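Local coordinates for nitrogenase molybdenum-iron protein beta chain (Clostridium pasteurianum, PDB 4WES) that forms part of the nitrogenase complex that reduces dinitrogen to ammonia, sharing an [8Fe-7S] cluster with the alpha chain, at the Fe (II) ion site and the interface of chains C and A. Residues are numbered along the deposited sequence; one frame, centred on the assembly and turned at random. Chains: chain A/B, Nitrogenase molybdenum-iron protein beta chain; chain C, Nitrogenase molybdenum-iron protein alpha chain.

Contact 1 joins the two beta chains through an iron ion, with a lysine of alpha chain C in its second shell. Contacts 2 and 3 belong to the pairing of alpha chain C with beta chain A. Their C-alpha centres lie about 10 Å apart and both use C:Tyr104 and C:Phe134, so they are neighbouring patches of one alpha-beta interface, both engaging the N-terminal segment of chain A, with A:Phe375 added in contact 2. Contact 1 is about 32 Å from contact 2 and 31 Å from contact 3, again between C-alpha centres. Together they probably help hold the alpha2-beta2 tetramer together.

Contact 1: the Fe (II) ion site. Residues chain C 473; chain A 58, 60-62, 210, 212, 414, 421; chain B 301, 305, 458. With FE2 (Fe (II) ion), chain D.
Two beta chains close round a partly occupied Fe (II) ion in near-octahedral geometry. Chain A turns into the site just after helix 46-60: A:Lys61 takes a left-handed backbone conformation, which sets its carbonyl O 2.1 Å from FE2 FE. A:Glu62 folds back, bent at chi2 (-71°), to bring OE2 2.0 Å from FE2 FE. Chain B answers with carboxylates one helical turn apart. B:Asp301, its CG anti to the backbone N (chi1 -167°), places OD1 opposite the A:Lys61 carbonyl, while B:Asp305 sets OD2 opposite A:Glu62. Waters 1 and 2 fill the remaining axis; water 1 also bridges the outer oxygens of both aspartates.

The second shell steadies the carboxylates of A:Glu62 and B:Asp301. C:Lys473 NZ forms salt bridges to A:Glu62 OE1 at 2.8 Å, on its syn lone pair, and to B:Asp301 OD2 at 2.9 Å, from above that carboxylate plane. A:Thr212 OG1 takes the anti lone pair of B:Asp301 OD2 at 2.6 Å. The lysine charge probably offsets the crowded acids. A:Lys61 NZ points away, hydrogen-bonded to the backbone carbonyls of A:Arg58 and A:Met414 and to the C-terminal carboxylate (O) of B:Arg458.

The site thus sits between the end of helix 46-60 in chain A and the last turns of helix 290-305 in chain B, bordered by helix 465-473 of chain C.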
# COMPACT_ATOMS: atom_id res chain seq x y z
N LYS C 473 3.87 2.12 26.74
CA LYS C 473 4.67 0.90 26.88
C LYS C 473 4.36 0.22 28.22
O LYS C 473 4.48 -1.00 28.35
CB LYS C 473 6.17 1.19 26.82
CG LYS C 473 6.75 1.47 25.45
CD LYS C 473 6.82 0.30 24.51
CE LYS C 473 7.60 0.69 23.28
NZ LYS C 473 7.70 -0.41 22.28
N ARG A 58 8.12 10.53 16.44
CA ARG A 58 7.14 10.67 15.35
C ARG A 58 7.35 9.66 14.22
O ARG A 58 6.39 9.23 13.58
CB ARG A 58 7.16 12.11 14.80
CG ARG A 58 6.59 13.11 15.74
CD ARG A 58 6.82 14.55 15.25
NE ARG A 58 6.07 15.51 16.06
CZ ARG A 58 6.34 16.81 16.13
NH1 ARG A 58 7.27 17.35 15.33
NH2 ARG A 58 5.67 17.56 16.97
N PHE A 60 9.19 6.57 14.53
CA PHE A 60 9.14 5.17 14.97
C PHE A 60 7.91 4.83 15.79
O PHE A 60 7.67 3.63 16.02
CB PHE A 60 10.40 4.86 15.79
CG PHE A 60 11.63 4.75 14.95
CD1 PHE A 60 11.78 3.68 14.07
CD2 PHE A 60 12.65 5.70 15.01
CE1 PHE A 60 12.89 3.58 13.25
CE2 PHE A 60 13.77 5.58 14.19
CZ PHE A 60 13.87 4.52 13.30
N LYS A 61 7.15 5.81 16.25
CA LYS A 61 6.05 5.59 17.18
C LYS A 61 6.58 4.80 18.39
O LYS A 61 5.98 3.82 18.83
CB LYS A 61 4.84 4.91 16.53
CG LYS A 61 4.39 5.57 15.23
CD LYS A 61 4.11 7.05 15.31
CE LYS A 61 3.47 7.55 14.02
NZ LYS A 61 3.56 9.05 13.94
N GLU A 62 7.69 5.28 18.93
CA GLU A 62 8.40 4.67 20.06
C GLU A 62 8.93 5.76 20.95
O GLU A 62 9.17 6.88 20.48
CB GLU A 62 9.59 3.82 19.59
CG GLU A 62 9.25 2.53 18.85
CD GLU A 62 8.66 1.52 19.82
OE1 GLU A 62 9.48 0.81 20.49
OE2 GLU A 62 7.41 1.41 19.93
N GLY A 210 10.77 -1.78 19.14
CA GLY A 210 10.55 -2.79 20.15
C GLY A 210 9.11 -3.11 20.48
O GLY A 210 8.16 -2.42 20.08
N THR A 212 5.69 -3.91 22.95
CA THR A 212 5.04 -3.54 24.17
C THR A 212 4.90 -4.78 25.03
O THR A 212 4.31 -5.76 24.58
CB THR A 212 3.64 -2.90 23.92
OG1 THR A 212 3.79 -1.56 23.43
CG2 THR A 212 2.79 -2.81 25.16
N MET A 414 6.57 9.97 9.19
CA MET A 414 5.90 10.30 10.45
C MET A 414 4.38 10.10 10.36
O MET A 414 3.69 10.47 11.31
CB MET A 414 6.18 11.75 10.86
CG MET A 414 7.67 11.99 11.05
SD MET A 414 8.09 13.64 11.59
CE MET A 414 7.72 14.61 10.13
N TYR A 421 8.96 -1.77 10.45
CA TYR A 421 9.17 -3.19 10.49
C TYR A 421 9.60 -3.76 9.13
O TYR A 421 9.87 -4.95 9.06
CB TYR A 421 7.90 -3.90 11.00
CG TYR A 421 7.47 -3.49 12.41
CD1 TYR A 421 8.34 -3.47 13.52
CD2 TYR A 421 6.19 -3.11 12.64
CE1 TYR A 421 7.90 -3.06 14.77
CE2 TYR A 421 5.74 -2.74 13.88
CZ TYR A 421 6.60 -2.67 14.94
OH TYR A 421 6.10 -2.21 16.20
N ASP B 301 2.30 -3.77 20.11
CA ASP B 301 2.75 -2.38 20.03
C ASP B 301 2.08 -1.67 18.85
O ASP B 301 1.66 -0.53 19.00
CB ASP B 301 4.28 -2.34 19.89
CG ASP B 301 4.84 -0.98 20.12
OD1 ASP B 301 5.14 -0.27 19.13
OD2 ASP B 301 5.00 -0.63 21.31
N ASP B 305 -0.34 1.42 18.92
CA ASP B 305 0.11 2.64 18.26
C ASP B 305 -0.90 3.12 17.22
O ASP B 305 -1.15 4.34 17.09
CB ASP B 305 1.48 2.45 17.59
CG ASP B 305 2.65 2.37 18.59
OD1 ASP B 305 2.46 2.72 19.79
OD2 ASP B 305 3.75 1.98 18.13
N ARG B 458 0.69 11.71 11.33
CA ARG B 458 -0.54 10.96 11.57
C ARG B 458 -0.23 9.85 12.58
O ARG B 458 0.96 9.53 12.78
CB ARG B 458 -1.10 10.31 10.31
CG ARG B 458 -1.57 11.29 9.24
CD ARG B 458 -2.95 11.85 9.54
NE ARG B 458 -3.43 12.61 8.40
CZ ARG B 458 -4.63 13.16 8.34
NH1 ARG B 458 -5.44 13.06 9.37
NH2 ARG B 458 -4.98 13.89 7.28
OXT ARG B 458 -1.19 9.28 13.14
FE FE2 D . 5.60 1.80 19.08
O HOH W 1 4.85 2.13 20.97
O HOH W 2 6.48 1.43 17.18

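Contact 2: the interface of chains C and A. Residues chain C 72, 104-107, 126, 130, 133-134; chain A 12, 15-18, 375.
A:Leu15, A:Ile17 and C:Met133 bury the most surface here, where a short strand of the beta chain pairs antiparallel with strand 106-107 of the alpha chain. A:Leu15 holds CG anti to its backbone N (chi1 -176°), so its forked tip enters between that strand and helix 120-134: CD2 rests 3.8 Å from C:Ala130 CA, and CD1 reaches towards the CB of C:Phe106. A:Ile17 lies alongside C:Phe106 and C:Tyr104, running parallel to both in the same direction. Its CG1 lies 3.8 Å from C:Phe106 CD1, and its CD1 is wedged between the in-plane edge of the C:Phe134 ring and the centre of one face of A:Phe375. C:Met133 meets A:Phe375 tip to tip, with CE 3.5 Å from CE2 of the ring, while its SD packs across the A:Arg12 side chain.

Backbone bonds set the register. C:Ser107 O accepts from A:Arg16 N at 2.9 Å, and C:Ser107 N gives to A:Arg16 O. Two residues away, A:Asn18 N bonds to C:Val105 O, and the A:Asn18 side chain continues the ladder: OD1 takes C:Val105 N at 3.0 Å, almost along its C=O axis (177°). The amide plane is turned only 23° from the C:Tyr104 ring.

The strand pair and its apolar filling anchor the N-terminal segment of the beta chain to its alpha partner.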
# COMPACT_ATOMS: atom_id res chain seq x y z
N ILE C 72 11.23 33.68 8.52
CA ILE C 72 12.56 33.19 8.18
C ILE C 72 13.35 32.91 9.45
O ILE C 72 13.62 33.82 10.23
CB ILE C 72 13.35 34.19 7.31
CG1 ILE C 72 12.56 34.58 6.04
CG2 ILE C 72 14.71 33.60 6.96
CD1 ILE C 72 13.26 35.62 5.18
N TYR C 104 5.13 25.56 4.27
CA TYR C 104 6.52 25.85 3.98
C TYR C 104 7.29 26.15 5.26
O TYR C 104 6.72 26.66 6.21
CB TYR C 104 6.67 27.09 3.09
CG TYR C 104 6.00 26.98 1.76
CD1 TYR C 104 6.68 26.59 0.63
CD2 TYR C 104 4.65 27.30 1.61
CE1 TYR C 104 6.04 26.51 -0.61
CE2 TYR C 104 4.02 27.21 0.38
CZ TYR C 104 4.71 26.84 -0.73
OH TYR C 104 4.06 26.76 -1.93
N VAL C 105 8.60 25.90 5.25
CA VAL C 105 9.50 26.54 6.21
C VAL C 105 10.64 27.22 5.45
O VAL C 105 11.13 26.70 4.44
CB VAL C 105 10.06 25.58 7.28
CG1 VAL C 105 8.96 25.20 8.27
CG2 VAL C 105 10.73 24.35 6.68
N PHE C 106 11.06 28.35 6.02
CA PHE C 106 12.04 29.23 5.40
C PHE C 106 13.21 29.44 6.35
O PHE C 106 12.99 29.69 7.52
CB PHE C 106 11.39 30.58 5.13
CG PHE C 106 10.19 30.51 4.22
CD1 PHE C 106 10.36 30.38 2.86
CD2 PHE C 106 8.92 30.56 4.72
CE1 PHE C 106 9.26 30.32 2.04
CE2 PHE C 106 7.80 30.53 3.90
CZ PHE C 106 7.98 30.38 2.56
N SER C 107 14.43 29.43 5.82
CA SER C 107 15.55 29.71 6.69
C SER C 107 16.77 30.13 5.91
O SER C 107 16.82 30.06 4.67
CB SER C 107 15.92 28.48 7.48
OG SER C 107 16.56 27.54 6.64
N ALA C 126 18.47 36.47 1.82
CA ALA C 126 17.30 35.62 2.00
C ALA C 126 16.02 36.43 2.13
O ALA C 126 14.97 36.05 1.61
CB ALA C 126 17.47 34.71 3.20
N ALA C 130 12.93 36.10 -0.39
CA ALA C 130 11.56 35.86 0.07
C ALA C 130 10.59 36.91 -0.45
O ALA C 130 9.48 36.60 -0.86
CB ALA C 130 11.52 35.83 1.58
N MET C 133 10.08 36.56 -4.32
CA MET C 133 9.36 35.35 -4.69
C MET C 133 7.92 35.35 -4.24
O MET C 133 7.06 34.82 -4.93
CB MET C 133 10.06 34.12 -4.10
CG MET C 133 11.37 33.86 -4.79
SD MET C 133 12.32 32.52 -4.06
CE MET C 133 11.34 31.13 -4.60
N PHE C 134 7.66 35.90 -3.06
CA PHE C 134 6.37 35.66 -2.38
C PHE C 134 5.52 36.88 -2.12
O PHE C 134 4.33 36.74 -1.87
CB PHE C 134 6.61 34.88 -1.08
CG PHE C 134 7.30 33.58 -1.30
CD1 PHE C 134 6.71 32.59 -2.07
CD2 PHE C 134 8.54 33.34 -0.78
CE1 PHE C 134 7.36 31.41 -2.32
CE2 PHE C 134 9.20 32.16 -1.03
CZ PHE C 134 8.61 31.19 -1.80
N ARG A 12 17.73 30.06 -6.19
CA ARG A 12 17.96 30.77 -4.96
C ARG A 12 19.40 30.59 -4.53
O ARG A 12 19.99 29.52 -4.74
CB ARG A 12 17.04 30.23 -3.83
CG ARG A 12 15.62 30.65 -4.01
CD ARG A 12 14.68 29.85 -3.14
NE ARG A 12 14.46 28.51 -3.70
CZ ARG A 12 14.69 27.35 -3.09
NH1 ARG A 12 15.14 27.29 -1.84
NH2 ARG A 12 14.45 26.24 -3.75
N LEU A 15 17.91 31.79 0.45
CA LEU A 15 16.73 31.31 1.17
C LEU A 15 16.52 29.83 0.91
O LEU A 15 16.29 29.40 -0.21
CB LEU A 15 15.51 32.08 0.64
CG LEU A 15 14.21 31.79 1.32
CD1 LEU A 15 14.15 32.32 2.74
CD2 LEU A 15 13.06 32.40 0.51
N ARG A 16 16.60 29.04 2.00
CA ARG A 16 16.36 27.60 1.96
C ARG A 16 14.87 27.38 2.28
O ARG A 16 14.36 27.95 3.23
CB ARG A 16 17.26 26.94 2.98
CG ARG A 16 17.09 25.44 3.15
CD ARG A 16 17.38 24.63 1.92
NE ARG A 16 18.78 24.77 1.52
CZ ARG A 16 19.24 24.62 0.29
NH1 ARG A 16 18.41 24.40 -0.73
NH2 ARG A 16 20.54 24.71 0.04
N ILE A 17 14.22 26.53 1.48
CA ILE A 17 12.80 26.31 1.62
C ILE A 17 12.56 24.81 1.63
O ILE A 17 12.98 24.12 0.71
CB ILE A 17 11.99 26.94 0.45
CG1 ILE A 17 12.34 28.42 0.22
CG2 ILE A 17 10.50 26.75 0.70
CD1 ILE A 17 11.73 29.01 -1.04
N ASN A 18 11.88 24.30 2.66
CA ASN A 18 11.42 22.91 2.63
C ASN A 18 12.60 21.95 2.44
O ASN A 18 12.71 21.23 1.44
CB ASN A 18 10.34 22.69 1.59
CG ASN A 18 9.07 23.47 1.89
OD1 ASN A 18 8.98 24.18 2.88
ND2 ASN A 18 8.09 23.32 1.01
N PHE A 375 11.36 22.40 -2.52
CA PHE A 375 10.83 23.48 -3.36
C PHE A 375 11.42 23.36 -4.76
O PHE A 375 10.67 23.46 -5.75
CB PHE A 375 11.12 24.82 -2.68
CG PHE A 375 10.42 26.00 -3.29
CD1 PHE A 375 9.25 26.49 -2.75
CD2 PHE A 375 10.97 26.68 -4.37
CE1 PHE A 375 8.63 27.61 -3.27
CE2 PHE A 375 10.33 27.79 -4.89
CZ PHE A 375 9.18 28.27 -4.33
O HOH W 3 14.22 25.97 5.67

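Contact 3: the interface of chains C and A. Residues chain C 101, 103-104, 134; chain A 1-5.
The first residues of chain A curl round the tip of C:Tyr104, and the packing is tightest there. C:Tyr104 OH and A:Thr5 OG1 share a hydrogen bond of 2.7 Å, with the threonine oxygen lying at the ring edge, in plane; either hydroxyl could be the donor. C:Tyr104 OH also stands 3.1 Å from A:Leu2 O and 3.2 Å from A:Thr5 N, a geometry in which it could give to the carbonyl and accept from the amide, so backbone and side chain close on one polar atom. A:Leu2 crosses the tyrosine obliquely and sets CD2 off-centre above one face, 3.6 Å from C:Tyr104 CZ. A:Ala4 presses its CB into the angle between C:Tyr104 and C:Phe101, 3.9 Å from C:Phe101 CE1, while its carbonyl O meets the edge of the C:Phe134 ring in plane.

The other flank is looser and watered. C:Glu103 extends beyond CG, and its OE2 accepts from A:Leu2 N at 2.9 Å, the donor standing 42° above the carboxylate plane. Water 4 links that same oxygen to A:Asp3 N. A:Met1 crosses the glutamate at about a right angle with light contact through CG, and its terminal N bonds to A:Asp3 OD1 at 2.8 Å, helping hold the chain end.

The site is the extreme N terminus of the beta chain, in loop ahead of strand 16-17, lodged against the alpha-chain loop leading into strand 106-107 and the last residue of helix 120-134.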
# COMPACT_ATOMS: atom_id res chain seq x y z
N PHE C 101 1.34 30.46 3.92
CA PHE C 101 2.65 29.80 3.89
C PHE C 101 2.76 28.65 4.90
O PHE C 101 3.88 28.17 5.17
CB PHE C 101 3.76 30.82 4.11
CG PHE C 101 3.73 31.94 3.09
CD1 PHE C 101 4.06 31.72 1.78
CD2 PHE C 101 3.33 33.23 3.46
CE1 PHE C 101 3.99 32.72 0.84
CE2 PHE C 101 3.27 34.24 2.50
CZ PHE C 101 3.59 33.98 1.20
N GLU C 103 2.46 25.56 4.64
CA GLU C 103 3.04 24.32 4.14
C GLU C 103 4.54 24.42 3.94
O GLU C 103 5.14 23.46 3.49
CB GLU C 103 2.33 23.89 2.85
CG GLU C 103 0.85 23.62 3.03
CD GLU C 103 -0.04 23.82 1.82
OE1 GLU C 103 -1.12 23.18 1.78
OE2 GLU C 103 0.31 24.63 0.93
N TYR C 104 5.13 25.56 4.27
CA TYR C 104 6.52 25.85 3.98
C TYR C 104 7.29 26.15 5.26
O TYR C 104 6.72 26.66 6.21
CB TYR C 104 6.67 27.09 3.09
CG TYR C 104 6.00 26.98 1.76
CD1 TYR C 104 6.68 26.59 0.63
CD2 TYR C 104 4.65 27.30 1.61
CE1 TYR C 104 6.04 26.51 -0.61
CE2 TYR C 104 4.02 27.21 0.38
CZ TYR C 104 4.71 26.84 -0.73
OH TYR C 104 4.06 26.76 -1.93
N PHE C 134 7.66 35.90 -3.06
CA PHE C 134 6.37 35.66 -2.38
C PHE C 134 5.52 36.88 -2.12
O PHE C 134 4.33 36.74 -1.87
CB PHE C 134 6.61 34.88 -1.08
CG PHE C 134 7.30 33.58 -1.30
CD1 PHE C 134 6.71 32.59 -2.07
CD2 PHE C 134 8.54 33.34 -0.78
CE1 PHE C 134 7.36 31.41 -2.32
CE2 PHE C 134 9.20 32.16 -1.03
CZ PHE C 134 8.61 31.19 -1.80
N MET A 1 -2.70 23.36 -3.35
CA MET A 1 -1.72 23.05 -2.28
C MET A 1 -0.37 23.52 -2.77
O MET A 1 -0.08 23.48 -3.97
CB MET A 1 -1.75 21.55 -2.00
CG MET A 1 -0.72 21.04 -1.03
SD MET A 1 -1.12 19.39 -0.39
CE MET A 1 -2.47 19.84 0.72
N LEU A 2 0.46 24.00 -1.85
CA LEU A 2 1.78 24.58 -2.22
C LEU A 2 1.56 25.65 -3.30
O LEU A 2 2.28 25.76 -4.28
CB LEU A 2 2.77 23.50 -2.65
CG LEU A 2 3.22 22.56 -1.55
CD1 LEU A 2 3.89 21.36 -2.17
CD2 LEU A 2 4.12 23.25 -0.57
N ASP A 3 0.55 26.49 -3.08
CA ASP A 3 0.10 27.44 -4.11
C ASP A 3 1.15 28.50 -4.36
O ASP A 3 1.15 29.10 -5.45
CB ASP A 3 -1.21 28.09 -3.72
CG ASP A 3 -2.38 27.13 -3.70
OD1 ASP A 3 -2.23 25.98 -4.09
OD2 ASP A 3 -3.49 27.59 -3.34
N ALA A 4 2.00 28.79 -3.40
CA ALA A 4 3.03 29.82 -3.54
C ALA A 4 4.23 29.38 -4.33
O ALA A 4 5.12 30.18 -4.55
CB ALA A 4 3.47 30.32 -2.15
N THR A 5 4.28 28.12 -4.77
CA THR A 5 5.41 27.64 -5.54
C THR A 5 5.16 27.88 -7.04
O THR A 5 4.25 27.26 -7.60
CB THR A 5 5.62 26.14 -5.28
OG1 THR A 5 5.81 25.98 -3.88
CG2 THR A 5 6.83 25.65 -6.05
O HOH W 4 -1.02 26.60 -0.51